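Local coordinates for protein tryptophanyl-tRNA synthetase (Cryptosporidium parvum Iowa II, PDB 3HV0) that probably joins L-tryptophan to tRNA(Trp) at the expense of ATP, this chain being the C-terminal part of the protein, with the class I catalytic domain and bound tryptophan, at residues Q113-D116 with D117-F120; I154-N157 with L158-I161; T79-G82 with P83-S87; T127-E130 with T131-A135. All coordinates share one frame; numbering follows the deposited sequence.

Interaction 1 of 4, residues Q113-D116 with D117-F120; sequences QLTD and DEKF. With TRP (tryptophan), chain C.
T115 and E118 face each other where the end of strand 110-114 bends into helix 116-122. T115 is the centre of an inverse gamma turn, D116 N reaching back weakly to L114 O, and E118 N makes a weak bond to T115 O (3.1 Å). Although T115 sits at the N-cap, its hydroxyl does not cap the helix. OG1 donates instead to E118 OE1 (2.6 Å), meeting it on the anti side and 18° out of the carboxylate plane. The ammonium N of the bound tryptophan donates to the same OE1 at 2.5 Å, so this oxygen has two donors. Such a strand-to-helix corner, at the C-terminal end of a parallel strand, is where the Rossmann-type fold of class I synthetases places its ligand. With CG anti to the backbone N (chi1 171°) and the chain extended, E118 carries its carboxylate out to the amino group. T115 CG2 packs 3.6 Å from CD1 of the indole. K119 CE lies 3.3 Å from the ligand O. Q113 OE1, bonded to Y78 OH, sits near the indole NE1. D116 OD1 accepts from L158 N, while D117 bonds N157 and, through OD2, Y165 OH of the second subunit.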
loop_
_atom_site.group_PDB
_atom_site.type_symbol
_atom_site.label_atom_id
_atom_site.label_comp_id
_atom_site.label_asym_id
_atom_site.label_seq_id
_atom_site.Cartn_x
_atom_site.Cartn_y
_atom_site.Cartn_z
ATOM N N GLN A 113 -12.493 7.555 7.136
ATOM C CA GLN A 113 -11.899 6.567 6.235
ATOM C C GLN A 113 -12.841 5.391 5.932
ATOM O O GLN A 113 -13.272 4.667 6.842
ATOM C CB GLN A 113 -10.602 6.018 6.845
ATOM C CG GLN A 113 -9.945 4.903 6.030
ATOM C CD GLN A 113 -8.703 4.305 6.710
ATOM O OE1 GLN A 113 -8.765 3.883 7.858
ATOM N NE2 GLN A 113 -7.581 4.274 5.999
ATOM N N LEU A 114 -13.193 5.212 4.669
ATOM C CA LEU A 114 -13.960 4.046 4.306
ATOM C C LEU A 114 -12.985 2.968 3.828
ATOM O O LEU A 114 -12.322 3.131 2.824
ATOM C CB LEU A 114 -15.014 4.415 3.281
ATOM C CG LEU A 114 -16.146 5.130 4.037
ATOM C CD1 LEU A 114 -16.498 6.495 3.453
ATOM C CD2 LEU A 114 -17.337 4.198 4.151
ATOM N N THR A 115 -12.888 1.881 4.578
ATOM C CA THR A 115 -11.842 0.901 4.360
ATOM C C THR A 115 -12.228 -0.174 3.354
ATOM O O THR A 115 -12.265 -1.360 3.694
ATOM C CB THR A 115 -11.378 0.242 5.699
ATOM O OG1 THR A 115 -12.395 -0.611 6.246
ATOM C CG2 THR A 115 -11.053 1.294 6.691
ATOM N N ASP A 116 -12.458 0.208 2.101
ATOM C CA ASP A 116 -12.813 -0.813 1.080
ATOM C C ASP A 116 -11.703 -1.855 0.841
ATOM O O ASP A 116 -12.000 -2.971 0.468
ATOM C CB ASP A 116 -13.271 -0.203 -0.246
ATOM C CG ASP A 116 -12.477 1.014 -0.628
ATOM O OD1 ASP A 116 -11.262 0.943 -0.809
ATOM O OD2 ASP A 116 -13.042 2.089 -0.748
ATOM N N ASP A 117 -10.443 -1.475 1.051
ATOM C CA ASP A 117 -9.318 -2.400 1.036
ATOM C C ASP A 117 -9.378 -3.471 2.132
ATOM O O ASP A 117 -9.185 -4.649 1.843
ATOM C CB ASP A 117 -7.984 -1.636 1.104
ATOM C CG ASP A 117 -7.937 -0.597 2.230
ATOM O OD1 ASP A 117 -8.906 -0.513 3.002
ATOM O OD2 ASP A 117 -6.927 0.130 2.335
ATOM N N GLU A 118 -9.670 -3.068 3.368
ATOM C CA GLU A 118 -9.679 -3.981 4.526
ATOM C C GLU A 118 -10.633 -5.160 4.352
ATOM O O GLU A 118 -10.285 -6.294 4.623
ATOM C CB GLU A 118 -10.047 -3.193 5.809
ATOM C CG GLU A 118 -10.308 -4.042 7.069
ATOM C CD GLU A 118 -10.856 -3.226 8.266
ATOM O OE1 GLU A 118 -11.295 -2.046 8.072
ATOM O OE2 GLU A 118 -10.862 -3.782 9.406
ATOM N N LYS A 119 -11.850 -4.869 3.919
ATOM C CA LYS A 119 -12.970 -5.824 3.966
ATOM C C LYS A 119 -12.898 -6.756 2.796
ATOM O O LYS A 119 -13.252 -7.926 2.903
ATOM C CB LYS A 119 -14.314 -5.082 3.999
ATOM C CG LYS A 119 -14.479 -4.173 5.240
ATOM C CD LYS A 119 -14.360 -5.039 6.510
ATOM C CE LYS A 119 -14.644 -4.274 7.789
ATOM N NZ LYS A 119 -14.765 -5.220 8.953
ATOM N N PHE A 120 -12.396 -6.258 1.677
ATOM C CA PHE A 120 -11.971 -7.157 0.634
ATOM C C PHE A 120 -10.864 -8.092 1.143
ATOM O O PHE A 120 -10.821 -9.260 0.759
ATOM C CB PHE A 120 -11.483 -6.378 -0.563
ATOM C CG PHE A 120 -10.751 -7.219 -1.571
ATOM C CD1 PHE A 120 -11.440 -8.097 -2.367
ATOM C CD2 PHE A 120 -9.390 -7.119 -1.722
ATOM C CE1 PHE A 120 -10.789 -8.873 -3.301
ATOM C CE2 PHE A 120 -8.727 -7.894 -2.665
ATOM C CZ PHE A 120 -9.423 -8.777 -3.450
HETATM N N TRP C . -11.734 -1.028 10.315
HETATM C CA TRP C . -12.846 -0.282 10.975
HETATM C C TRP C . -14.097 -1.147 11.018
HETATM O O TRP C . -14.217 -2.112 10.240
HETATM C CB TRP C . -13.140 1.064 10.282
HETATM C CG TRP C . -12.233 2.188 10.723
HETATM C CD1 TRP C . -11.188 2.733 10.017
HETATM C CD2 TRP C . -12.296 2.920 11.957
HETATM N NE1 TRP C . -10.609 3.746 10.733
HETATM C CE2 TRP C . -11.258 3.873 11.932
HETATM C CE3 TRP C . -13.125 2.863 13.074
HETATM C CZ2 TRP C . -11.030 4.759 12.982
HETATM C CZ3 TRP C . -12.893 3.741 14.117
HETATM C CH2 TRP C . -11.842 4.673 14.067
HETATM O OXT TRP C . -14.987 -0.882 11.848
#

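Interaction 2 of 4, residues I154-N157 with L158-I161; sequences IFTN and LEYI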
loop_
_atom_site.group_PDB
_atom_site.type_symbol
_atom_site.label_atom_id
_atom_site.label_comp_id
_atom_site.label_asym_id
_atom_site.label_seq_id
_atom_site.Cartn_x
_atom_site.Cartn_y
_atom_site.Cartn_z
ATOM N N ILE A 154 -14.220 13.116 3.740
ATOM C CA ILE A 154 -14.488 11.682 3.696
ATOM C C ILE A 154 -13.743 11.111 2.493
ATOM O O ILE A 154 -13.575 11.809 1.487
ATOM C CB ILE A 154 -16.000 11.397 3.581
ATOM C CG1 ILE A 154 -16.770 12.261 4.604
ATOM C CG2 ILE A 154 -16.293 9.879 3.734
ATOM C CD1 ILE A 154 -18.293 12.006 4.687
ATOM N N PHE A 155 -13.285 9.861 2.605
ATOM C CA PHE A 155 -12.524 9.241 1.545
ATOM C C PHE A 155 -12.483 7.715 1.660
ATOM O O PHE A 155 -12.567 7.146 2.763
ATOM C CB PHE A 155 -11.083 9.778 1.558
ATOM C CG PHE A 155 -10.304 9.425 2.804
ATOM C CD1 PHE A 155 -10.333 10.252 3.920
ATOM C CD2 PHE A 155 -9.540 8.257 2.854
ATOM C CE1 PHE A 155 -9.620 9.924 5.053
ATOM C CE2 PHE A 155 -8.840 7.922 3.983
ATOM C CZ PHE A 155 -8.881 8.760 5.091
ATOM N N THR A 156 -12.328 7.055 0.514
ATOM C CA THR A 156 -12.080 5.621 0.503
ATOM C C THR A 156 -10.585 5.366 0.366
ATOM O O THR A 156 -9.875 6.139 -0.275
ATOM C CB THR A 156 -12.794 4.902 -0.665
ATOM O OG1 THR A 156 -12.043 5.046 -1.887
ATOM C CG2 THR A 156 -14.234 5.393 -0.825
ATOM N N ASN A 157 -10.108 4.265 0.930
ATOM C CA ASN A 157 -8.708 3.926 0.797
ATOM C C ASN A 157 -8.303 3.714 -0.668
ATOM O O ASN A 157 -7.213 4.080 -1.057
ATOM C CB ASN A 157 -8.350 2.706 1.640
ATOM C CG ASN A 157 -8.212 3.020 3.099
ATOM O OD1 ASN A 157 -8.001 4.161 3.482
ATOM N ND2 ASN A 157 -8.343 2.006 3.930
ATOM N N LEU A 158 -9.172 3.154 -1.489
ATOM C CA LEU A 158 -8.795 2.953 -2.887
ATOM C C LEU A 158 -8.529 4.284 -3.598
ATOM O O LEU A 158 -7.781 4.341 -4.576
ATOM C CB LEU A 158 -9.836 2.114 -3.648
ATOM C CG LEU A 158 -9.727 0.582 -3.457
ATOM C CD1 LEU A 158 -10.438 -0.186 -4.570
ATOM C CD2 LEU A 158 -8.313 0.114 -3.437
ATOM N N GLU A 159 -9.133 5.361 -3.104
ATOM C CA GLU A 159 -8.995 6.627 -3.792
ATOM C C GLU A 159 -7.988 7.577 -3.194
ATOM O O GLU A 159 -7.515 8.441 -3.900
ATOM C CB GLU A 159 -10.350 7.266 -3.967
ATOM C CG GLU A 159 -11.061 6.660 -5.162
ATOM C CD GLU A 159 -12.474 7.105 -5.304
ATOM O OE1 GLU A 159 -12.980 7.815 -4.414
ATOM O OE2 GLU A 159 -13.080 6.726 -6.324
ATOM N N TYR A 160 -7.630 7.379 -1.923
ATOM C CA TYR A 160 -6.742 8.287 -1.189
ATOM C C TYR A 160 -5.451 7.616 -0.767
ATOM O O TYR A 160 -4.656 8.219 -0.048
ATOM C CB TYR A 160 -7.470 8.820 0.047
ATOM C CG TYR A 160 -6.828 10.022 0.721
ATOM C CD1 TYR A 160 -6.769 11.248 0.085
ATOM C CD2 TYR A 160 -6.321 9.929 2.008
ATOM C CE1 TYR A 160 -6.191 12.351 0.700
ATOM C CE2 TYR A 160 -5.729 11.002 2.617
ATOM C CZ TYR A 160 -5.673 12.220 1.966
ATOM O OH TYR A 160 -5.096 13.302 2.588
ATOM N N ILE A 161 -5.223 6.393 -1.241
ATOM C CA ILE A 161 -4.097 5.587 -0.807
ATOM C C ILE A 161 -2.740 6.279 -1.014
ATOM O O ILE A 161 -1.848 6.169 -0.176
ATOM C CB ILE A 161 -4.102 4.175 -1.497
ATOM C CG1 ILE A 161 -2.974 3.316 -0.933
ATOM C CG2 ILE A 161 -3.992 4.269 -3.005
ATOM C CD1 ILE A 161 -3.138 3.019 0.529
HETATM O O HOH W 1 -12.741 8.377 -2.066
#
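F155 and Y160 form the tight, buried flank of this turn: Y160 CB rests 3.5 Å from F155 CD2, and Y160 CD2 stands 3.7 Å above the F155 ring, offset toward its rim. The two rings meet obliquely, centroids 4.7 Å apart and planes at 45°. F155 has CG between its backbone N and carbonyl carbon (chi1 64°), which sets the ring against Y160 of the helix that follows. F153 and F210 extend the aromatic cluster round Y160, whose OH bonds S209 O. N157 is buried as well, its OD1 accepting from Q113 NE2. Here strand 152-156, at the edge of the Rossmann-type sheet within the chain, passes into helix 157-174 with T156 as N-cap. E159 N donates to T156 O at 3.0 Å, from well above the carbonyl plane, and more weakly to the cap OG1 at 3.2 Å; Y160 N adds a weak bond to T156 O. The outer side is looser. E159 is exposed, its OE1 held by Y136 OH. T156 N donates to a water at 2.9 Å, but the onward link from that water to E159 OE1 is so short that it is doubtful. L158, partly exposed, packs on Y165 of the second subunit.

Interaction 3 of 4, residues T79-G82 with P83-S87; sequences TGRG and PSSES. With TRP (tryptophan), chain C.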
loop_
_atom_site.group_PDB
_atom_site.type_symbol
_atom_site.label_atom_id
_atom_site.label_comp_id
_atom_site.label_asym_id
_atom_site.label_seq_id
_atom_site.Cartn_x
_atom_site.Cartn_y
_atom_site.Cartn_z
ATOM N N THR A 79 -12.385 9.226 12.453
ATOM C CA THR A 79 -13.145 8.020 12.683
ATOM C C THR A 79 -13.285 7.271 11.366
ATOM O O THR A 79 -12.865 7.768 10.354
ATOM C CB THR A 79 -14.474 8.328 13.327
ATOM O OG1 THR A 79 -14.881 7.184 14.071
ATOM C CG2 THR A 79 -15.526 8.653 12.309
ATOM N N GLY A 80 -13.843 6.074 11.394
ATOM C CA GLY A 80 -13.920 5.248 10.169
ATOM C C GLY A 80 -15.026 4.228 10.139
ATOM O O GLY A 80 -15.786 4.107 11.089
ATOM N N ARG A 81 -15.105 3.509 9.012
ATOM C CA ARG A 81 -16.159 2.554 8.731
ATOM C C ARG A 81 -15.658 1.493 7.709
ATOM O O ARG A 81 -15.026 1.810 6.724
ATOM C CB ARG A 81 -17.381 3.333 8.249
ATOM C CG ARG A 81 -18.357 2.598 7.354
ATOM C CD ARG A 81 -19.078 1.442 8.048
ATOM N NE ARG A 81 -19.956 0.731 7.127
ATOM C CZ ARG A 81 -20.578 -0.405 7.401
ATOM N NH1 ARG A 81 -20.430 -0.982 8.579
ATOM N NH2 ARG A 81 -21.348 -0.976 6.482
ATOM N N GLY A 82 -15.931 0.223 7.970
ATOM C CA GLY A 82 -15.587 -0.846 7.037
ATOM C C GLY A 82 -16.802 -1.290 6.248
ATOM O O GLY A 82 -17.691 -1.899 6.819
ATOM N N PRO A 83 -16.866 -0.974 4.941
ATOM C CA PRO A 83 -18.020 -1.300 4.119
ATOM C C PRO A 83 -18.156 -2.787 3.753
ATOM O O PRO A 83 -17.827 -3.178 2.638
ATOM C CB PRO A 83 -17.777 -0.475 2.853
ATOM C CG PRO A 83 -16.351 -0.347 2.764
ATOM C CD PRO A 83 -15.833 -0.283 4.151
ATOM N N SER A 84 -18.663 -3.597 4.680
ATOM C CA SER A 84 -18.977 -5.000 4.408
ATOM C C SER A 84 -20.438 -5.213 4.047
ATOM O O SER A 84 -20.842 -6.320 3.697
ATOM C CB SER A 84 -18.633 -5.842 5.626
ATOM O OG SER A 84 -18.810 -5.084 6.802
ATOM N N SER A 85 -21.242 -4.159 4.164
ATOM C CA SER A 85 -22.670 -4.216 3.828
ATOM C C SER A 85 -23.046 -2.900 3.187
ATOM O O SER A 85 -22.400 -1.880 3.422
ATOM C CB SER A 85 -23.522 -4.445 5.085
ATOM O OG SER A 85 -23.541 -3.293 5.921
ATOM N N GLU A 86 -24.101 -2.927 2.386
ATOM C CA GLU A 86 -24.526 -1.753 1.635
ATOM C C GLU A 86 -25.084 -0.662 2.543
ATOM O O GLU A 86 -24.954 0.526 2.223
ATOM C CB GLU A 86 -25.547 -2.116 0.565
ATOM C CG GLU A 86 -25.568 -1.104 -0.572
ATOM C CD GLU A 86 -26.567 -1.438 -1.655
ATOM O OE1 GLU A 86 -26.265 -2.330 -2.485
ATOM O OE2 GLU A 86 -27.640 -0.780 -1.683
ATOM N N SER A 87 -25.684 -1.059 3.668
ATOM C CA SER A 87 -26.196 -0.102 4.644
ATOM C C SER A 87 -25.547 -0.259 6.024
ATOM O O SER A 87 -25.119 -1.333 6.420
ATOM C CB SER A 87 -27.707 -0.240 4.761
ATOM O OG SER A 87 -28.225 0.831 5.530
HETATM N N TRP C . -11.734 -1.028 10.315
HETATM C CA TRP C . -12.846 -0.282 10.975
HETATM C C TRP C . -14.097 -1.147 11.018
HETATM O O TRP C . -14.217 -2.112 10.240
HETATM C CB TRP C . -13.140 1.064 10.282
HETATM C CG TRP C . -12.233 2.188 10.723
HETATM C CD1 TRP C . -11.188 2.733 10.017
HETATM C CD2 TRP C . -12.296 2.920 11.957
HETATM N NE1 TRP C . -10.609 3.746 10.733
HETATM C CE2 TRP C . -11.258 3.873 11.932
HETATM C CE3 TRP C . -13.125 2.863 13.074
HETATM C CZ2 TRP C . -11.030 4.759 12.982
HETATM C CZ3 TRP C . -12.893 3.741 14.117
HETATM C CH2 TRP C . -11.842 4.673 14.067
HETATM O OXT TRP C . -14.987 -0.882 11.848
#
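R81 lays its guanidinium alongside the turn that follows it, with S85 at its edge, where strand 76-81 leaves the Rossmann-type core and the chain heads for the HIGH-type class I signature, here HVGH, ending at H92. CG lies nearly opposite the backbone N (chi1 154°) and the chain bends at chi2, which sets the flat group beside the turn. P83 CA and S84 N lie over one of its faces. S85 OG, by contrast, comes in at the edge: NH2 donates to it at 3.2 Å, with the hydroxyl only 6° out of the guanidinium plane. NE is taken by N138 OD1, and N138 ND2 reaches S85 O, an asparagine of helix 128-143 thereby linking arginine and loop.

The turn itself is an inverse gamma turn centred on P83. S84 N donates to G82 O at 2.9 Å, at a bent 131° and tilted from the carbonyl plane, and S84 OG adds a weak bond to that oxygen. P83 packs against T115 and, on helix 128-143, against T131, Y134 and N138.

Backbone atoms of G80, R81 and G82 make the nearest approaches of 79-82 to the bound tryptophan. G80 brings CA to within 3.4 Å of CD2 of the indole, R81 N comes equally near the ligand CB, and G82 N lies 3.7 Å from its O. L88, H92 and F96 touch the R81 side chain. S85 OG, while accepting from R81 NH2, donates its own hydrogen bond to S87 O at 2.6 Å.

Interaction 4 of 4, residues T127-E130 with T131-A135; sequences TLEE and THNYA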
loop_
_atom_site.group_PDB
_atom_site.type_symbol
_atom_site.label_atom_id
_atom_site.label_comp_id
_atom_site.label_asym_id
_atom_site.label_seq_id
_atom_site.Cartn_x
_atom_site.Cartn_y
_atom_site.Cartn_z
ATOM N N THR A 127 -15.360 -8.739 -2.954
ATOM C CA THR A 127 -14.537 -8.212 -4.022
ATOM C C THR A 127 -14.431 -6.697 -3.880
ATOM O O THR A 127 -15.203 -6.083 -3.182
ATOM C CB THR A 127 -15.165 -8.501 -5.348
ATOM O OG1 THR A 127 -16.439 -7.840 -5.408
ATOM C CG2 THR A 127 -15.342 -9.982 -5.508
ATOM N N LEU A 128 -13.486 -6.105 -4.591
ATOM C CA LEU A 128 -13.229 -4.680 -4.471
ATOM C C LEU A 128 -14.314 -3.891 -5.153
ATOM O O LEU A 128 -14.633 -2.779 -4.717
ATOM C CB LEU A 128 -11.858 -4.320 -5.052
ATOM C CG LEU A 128 -10.669 -4.681 -4.174
ATOM C CD1 LEU A 128 -9.401 -4.233 -4.893
ATOM C CD2 LEU A 128 -10.791 -4.058 -2.806
ATOM N N GLU A 129 -14.890 -4.459 -6.208
ATOM C CA GLU A 129 -16.035 -3.830 -6.869
ATOM C C GLU A 129 -17.203 -3.631 -5.902
ATOM O O GLU A 129 -17.799 -2.554 -5.856
ATOM C CB GLU A 129 -16.507 -4.646 -8.057
ATOM C CG GLU A 129 -17.406 -3.853 -8.999
ATOM C CD GLU A 129 -18.181 -4.741 -9.942
ATOM O OE1 GLU A 129 -17.629 -5.784 -10.360
ATOM O OE2 GLU A 129 -19.340 -4.391 -10.259
ATOM N N GLU A 130 -17.525 -4.672 -5.142
ATOM C CA GLU A 130 -18.615 -4.612 -4.174
ATOM C C GLU A 130 -18.294 -3.688 -3.011
ATOM O O GLU A 130 -19.140 -2.901 -2.575
ATOM C CB GLU A 130 -18.922 -6.005 -3.640
ATOM C CG GLU A 130 -19.538 -6.954 -4.704
ATOM C CD GLU A 130 -19.649 -8.378 -4.215
ATOM O OE1 GLU A 130 -18.643 -8.949 -3.761
ATOM O OE2 GLU A 130 -20.748 -8.934 -4.283
ATOM N N THR A 131 -17.064 -3.803 -2.514
ATOM C CA THR A 131 -16.592 -3.017 -1.397
ATOM C C THR A 131 -16.521 -1.534 -1.731
ATOM O O THR A 131 -16.741 -0.675 -0.873
ATOM C CB THR A 131 -15.190 -3.474 -0.942
ATOM O OG1 THR A 131 -15.153 -4.894 -0.856
ATOM C CG2 THR A 131 -14.951 -2.976 0.423
ATOM N N HIS A 132 -16.209 -1.246 -2.986
ATOM C CA HIS A 132 -16.090 0.128 -3.431
ATOM C C HIS A 132 -17.478 0.732 -3.506
ATOM O O HIS A 132 -17.684 1.823 -2.973
ATOM C CB HIS A 132 -15.369 0.190 -4.778
ATOM C CG HIS A 132 -15.062 1.576 -5.236
ATOM N ND1 HIS A 132 -14.174 2.396 -4.576
ATOM C CD2 HIS A 132 -15.534 2.296 -6.284
ATOM C CE1 HIS A 132 -14.114 3.563 -5.193
ATOM N NE2 HIS A 132 -14.929 3.529 -6.235
ATOM N N ASN A 133 -18.425 0.018 -4.138
ATOM C CA ASN A 133 -19.832 0.455 -4.184
ATOM C C ASN A 133 -20.471 0.579 -2.796
ATOM O O ASN A 133 -21.206 1.556 -2.522
ATOM C CB ASN A 133 -20.677 -0.483 -5.038
ATOM C CG ASN A 133 -20.239 -0.510 -6.499
ATOM O OD1 ASN A 133 -19.584 0.417 -6.994
ATOM N ND2 ASN A 133 -20.601 -1.580 -7.198
ATOM N N TYR A 134 -20.203 -0.409 -1.934
ATOM C CA TYR A 134 -20.745 -0.416 -0.589
ATOM C C TYR A 134 -20.190 0.788 0.166
ATOM O O TYR A 134 -20.859 1.348 1.035
ATOM C CB TYR A 134 -20.324 -1.652 0.179
ATOM C CG TYR A 134 -20.974 -2.969 -0.150
ATOM C CD1 TYR A 134 -21.986 -3.090 -1.101
ATOM C CD2 TYR A 134 -20.563 -4.119 0.521
ATOM C CE1 TYR A 134 -22.557 -4.337 -1.387
ATOM C CE2 TYR A 134 -21.114 -5.364 0.245
ATOM C CZ TYR A 134 -22.117 -5.470 -0.700
ATOM O OH TYR A 134 -22.658 -6.709 -0.953
ATOM N N ALA A 135 -18.937 1.136 -0.137
ATOM C CA ALA A 135 -18.315 2.331 0.407
ATOM C C ALA A 135 -19.102 3.582 0.054
ATOM O O ALA A 135 -19.370 4.404 0.925
ATOM C CB ALA A 135 -16.903 2.466 -0.086
#
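T131 and T127 share the shortest hydrogen bond across the start of helix 128-143: T131 OG1 donates to T127 O at 2.6 Å, from above the carbonyl plane. That oxygen also takes the backbone bond of T131 N (3.0 Å, 161°), so two donors of one residue grip it. The hydroxyl gets there because OG1 stands anti to the carbonyl carbon, beside its own backbone N (chi1 -46°), while CG2 packs against P83 and D116.

Backbone bonds continue the helix. H132 N reaches L128 O at 2.8 Å, N133 N reaches E129 O along a nearly straight line (170°), and Y134 N reaches E130 O.

Packing contacts follow the same carbonyls. E130 O lies over one face of the Y134 ring, 3.0 Å from CG, and N133 CG stands 3.2 Å from E129 O. Farther out, L128 touches F120 of helix 116-122 and P166 of the second subunit, T131 and A135 both lean on D116 and P83, and the H132 ring meets that of Y136.

The remaining polar contacts lie at the helix start. T127 OG1 donates to E130 OE1 at 3.0 Å, an extra tie between the two side chains. E130 N to T127 OG1 and T127 N to E130 OE1, both weak at 3.4 Å, are the reciprocal bonds of a capping box between the N-cap threonine and the glutamate three residues on.

Interactions 1 and 3 wall the tryptophan pocket from adjacent parallel strands, 110-114 and 76-81, their centres 8 Å apart; T115 N lies 3.0 Å from R81 O, and T115 OG1 packs on G82 CA. Interaction 2 forms a second shell on the next strand: the N157 side chain, about 7 Å from the tryptophan, joins it to interaction 1, OD1 lying 2.6 Å from Q113 NE2 and ND2 2.7 Å from D117 OD1. Interaction 4 packs against both 1 and 3, T131 CG2 lying 3.0 Å from D116 O and P83 O 3.6 Å from Y134 CD2. Interactions 2 and 3 do not touch. Interactions 1, 2 and 4 also meet the second subunit.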